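Local coordinates for macro domain-containing protein (Thermosipho africanus, PDB 7OMU) that is a two-domain protein pairing a DarT-like region with a macro domain that holds adenosine-5-diphosphoribose, at residues A[283-288]-A[315-320]. The protein carries 1 engineered substitution. Sequence-based numbering, arbitrary orientation.
Sequences GKPYLY and LLFPTK. With APR (adenosine-5-diphosphoribose), chain C.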
# COMPACT_ATOMS: atom_id res chain seq x y z
N GLY A 283 -5.01 -29.63 -4.56
CA GLY A 283 -6.23 -29.55 -5.39
C GLY A 283 -7.49 -29.24 -4.59
O GLY A 283 -8.57 -29.16 -5.21
N LYS A 284 -7.38 -29.06 -3.27
CA LYS A 284 -8.52 -28.75 -2.36
C LYS A 284 -8.19 -27.48 -1.58
O LYS A 284 -7.63 -27.55 -0.49
CB LYS A 284 -8.78 -29.94 -1.44
CG LYS A 284 -10.05 -29.84 -0.59
CD LYS A 284 -10.19 -30.97 0.39
CE LYS A 284 -11.12 -30.66 1.54
NZ LYS A 284 -10.91 -31.59 2.68
N PRO A 285 -8.52 -26.29 -2.13
CA PRO A 285 -8.30 -25.02 -1.43
C PRO A 285 -9.10 -24.91 -0.13
O PRO A 285 -10.24 -25.35 -0.11
CB PRO A 285 -8.78 -23.95 -2.42
CG PRO A 285 -8.79 -24.63 -3.77
CD PRO A 285 -9.08 -26.09 -3.47
N TYR A 286 -8.49 -24.32 0.91
CA TYR A 286 -9.12 -24.03 2.22
C TYR A 286 -9.37 -22.52 2.32
O TYR A 286 -8.41 -21.75 2.14
CB TYR A 286 -8.24 -24.51 3.38
CG TYR A 286 -8.84 -24.30 4.75
CD1 TYR A 286 -9.67 -25.24 5.33
CD2 TYR A 286 -8.57 -23.15 5.47
CE1 TYR A 286 -10.21 -25.06 6.59
CE2 TYR A 286 -9.12 -22.94 6.73
CZ TYR A 286 -9.94 -23.90 7.29
OH TYR A 286 -10.47 -23.71 8.53
N LEU A 287 -10.62 -22.13 2.59
CA LEU A 287 -11.03 -20.71 2.80
C LEU A 287 -11.02 -20.40 4.30
O LEU A 287 -11.81 -21.01 5.04
CB LEU A 287 -12.42 -20.48 2.20
CG LEU A 287 -12.98 -19.07 2.38
CD1 LEU A 287 -12.16 -18.06 1.59
CD2 LEU A 287 -14.43 -19.01 1.96
N TYR A 288 -10.15 -19.48 4.72
CA TYR A 288 -10.07 -18.92 6.09
C TYR A 288 -10.98 -17.69 6.16
O TYR A 288 -10.63 -16.67 5.55
CB TYR A 288 -8.62 -18.57 6.43
CG TYR A 288 -8.36 -17.98 7.80
CD1 TYR A 288 -9.21 -18.18 8.87
CD2 TYR A 288 -7.21 -17.25 8.03
CE1 TYR A 288 -8.94 -17.65 10.11
CE2 TYR A 288 -6.92 -16.71 9.27
CZ TYR A 288 -7.79 -16.91 10.32
OH TYR A 288 -7.51 -16.39 11.55
N LEU A 315 -7.96 -17.24 1.08
CA LEU A 315 -8.12 -18.55 0.40
C LEU A 315 -6.73 -19.17 0.25
O LEU A 315 -5.90 -18.56 -0.42
CB LEU A 315 -8.80 -18.34 -0.96
CG LEU A 315 -9.10 -19.62 -1.74
CD1 LEU A 315 -10.10 -20.49 -1.00
CD2 LEU A 315 -9.62 -19.30 -3.14
N LEU A 316 -6.50 -20.31 0.90
CA LEU A 316 -5.25 -21.09 0.78
C LEU A 316 -5.39 -22.03 -0.42
O LEU A 316 -6.22 -22.95 -0.36
CB LEU A 316 -4.99 -21.83 2.09
CG LEU A 316 -4.91 -20.92 3.32
CD1 LEU A 316 -4.80 -21.74 4.60
CD2 LEU A 316 -3.75 -19.94 3.21
N PHE A 317 -4.60 -21.78 -1.46
CA PHE A 317 -4.67 -22.46 -2.78
C PHE A 317 -3.40 -23.26 -3.01
O PHE A 317 -2.38 -22.70 -3.39
CB PHE A 317 -4.86 -21.40 -3.87
CG PHE A 317 -5.25 -21.95 -5.22
CD1 PHE A 317 -4.40 -22.77 -5.93
CD2 PHE A 317 -6.48 -21.62 -5.78
CE1 PHE A 317 -4.76 -23.27 -7.17
CE2 PHE A 317 -6.84 -22.11 -7.02
CZ PHE A 317 -5.98 -22.94 -7.71
N PRO A 318 -3.41 -24.59 -2.79
CA PRO A 318 -2.22 -25.40 -3.02
C PRO A 318 -1.89 -25.53 -4.52
O PRO A 318 -2.72 -26.05 -5.26
CB PRO A 318 -2.59 -26.76 -2.41
CG PRO A 318 -4.10 -26.81 -2.51
CD PRO A 318 -4.55 -25.38 -2.31
N THR A 319 -0.70 -25.06 -4.92
CA THR A 319 -0.19 -25.07 -6.31
C THR A 319 0.92 -26.11 -6.48
O THR A 319 1.47 -26.18 -7.59
CB THR A 319 0.37 -23.70 -6.72
OG1 THR A 319 1.54 -23.45 -5.93
CG2 THR A 319 -0.61 -22.57 -6.54
N LYS A 320 1.25 -26.87 -5.42
CA LYS A 320 2.33 -27.90 -5.43
C LYS A 320 2.25 -28.75 -4.17
O LYS A 320 1.42 -28.43 -3.29
CB LYS A 320 3.70 -27.22 -5.54
CG LYS A 320 4.05 -26.30 -4.37
CD LYS A 320 4.88 -25.11 -4.78
CE LYS A 320 6.24 -25.47 -5.34
NZ LYS A 320 7.12 -24.29 -5.49
N1 APR C . 0.76 -8.78 -5.25
C2 APR C . 0.64 -9.46 -6.40
N3 APR C . 1.40 -10.45 -6.89
C4 APR C . 2.40 -10.73 -6.04
C5 APR C . 2.66 -10.13 -4.83
C6 APR C . 1.79 -9.10 -4.42
N6 APR C . 1.92 -8.42 -3.28
N7 APR C . 3.78 -10.70 -4.24
C8 APR C . 4.17 -11.62 -5.09
N9 APR C . 3.37 -11.69 -6.21
C1' APR C . 3.49 -12.58 -7.36
C2' APR C . 4.93 -13.00 -7.67
O2' APR C . 5.51 -12.12 -8.62
C3' APR C . 4.78 -14.43 -8.21
O3' APR C . 5.01 -14.47 -9.61
O4' APR C . 2.80 -13.77 -7.06
C4' APR C . 3.34 -14.85 -7.85
C5' APR C . 3.20 -16.15 -7.10
O5' APR C . 3.89 -16.07 -5.81
PA APR C . 4.67 -17.34 -5.18
O1A APR C . 4.56 -17.29 -3.69
O2A APR C . 6.04 -17.43 -5.77
O3A APR C . 3.79 -18.58 -5.71
PB APR C . 4.12 -20.01 -6.37
O1B APR C . 4.95 -19.78 -7.59
O2B APR C . 2.85 -20.78 -6.52
O5D APR C . 5.03 -20.69 -5.22
C5D APR C . 4.40 -21.39 -4.11
O4D APR C . 6.08 -20.67 -2.53
O1D APR C . 4.55 -19.19 -1.66
C1D APR C . 5.34 -20.28 -1.37
O2D APR C . 4.52 -21.83 0.39
C2D APR C . 4.47 -21.48 -0.98
O3D APR C . 6.00 -23.36 -1.32
C3D APR C . 4.94 -22.61 -1.89
C4D APR C . 5.44 -21.83 -3.11
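At the edge of the macro-domain sheet, the outermost strand 286-288 runs antiparallel to strand 313-318; the two segment axes pass 4.7 Å apart, with their N-to-C directions at 157°. Y286 and L316 form the hydrogen-bonded pair that fixes the register: Y286 N donates to L316 O at 2.9 Å, and L316 N returns a straighter bond to Y286 O at 2.7 Å. L316 O also receives a bent CA-H...O approach from P285 CA at 3.1 Å. On one face, the side chains of Y286 and L316 lie side by side and point the same way, with Y286 CD2 4.1 Å from L316 CD1; helix 265-275 covers this face through V270 and F271. On the other, L287 and L315 form the non-hydrogen-bonded pair and their side chains cross at about a right angle. L315 CG is anti to the backbone N (chi1 -177°), beside the residue's own carbonyl carbon, and chi2 of 63° then sets CD1, which touches both L287 CB and P285 CB, while W338 of helix 329-346 packs on P285 and L315. Strand 313-318 bonds on its further side to strand 241-246 through L315 and F317. Beyond its end the chain enters the ligand pocket, where K320 CD lies 3.7 Å from C4D of adenosine-5-diphosphoribose and T319 OG1 is 3.0 Å from the ligand's O2B. Where pairing gives way to loop, the ring of P318 abuts the backbone, its CG 3.6 Å from G283 N.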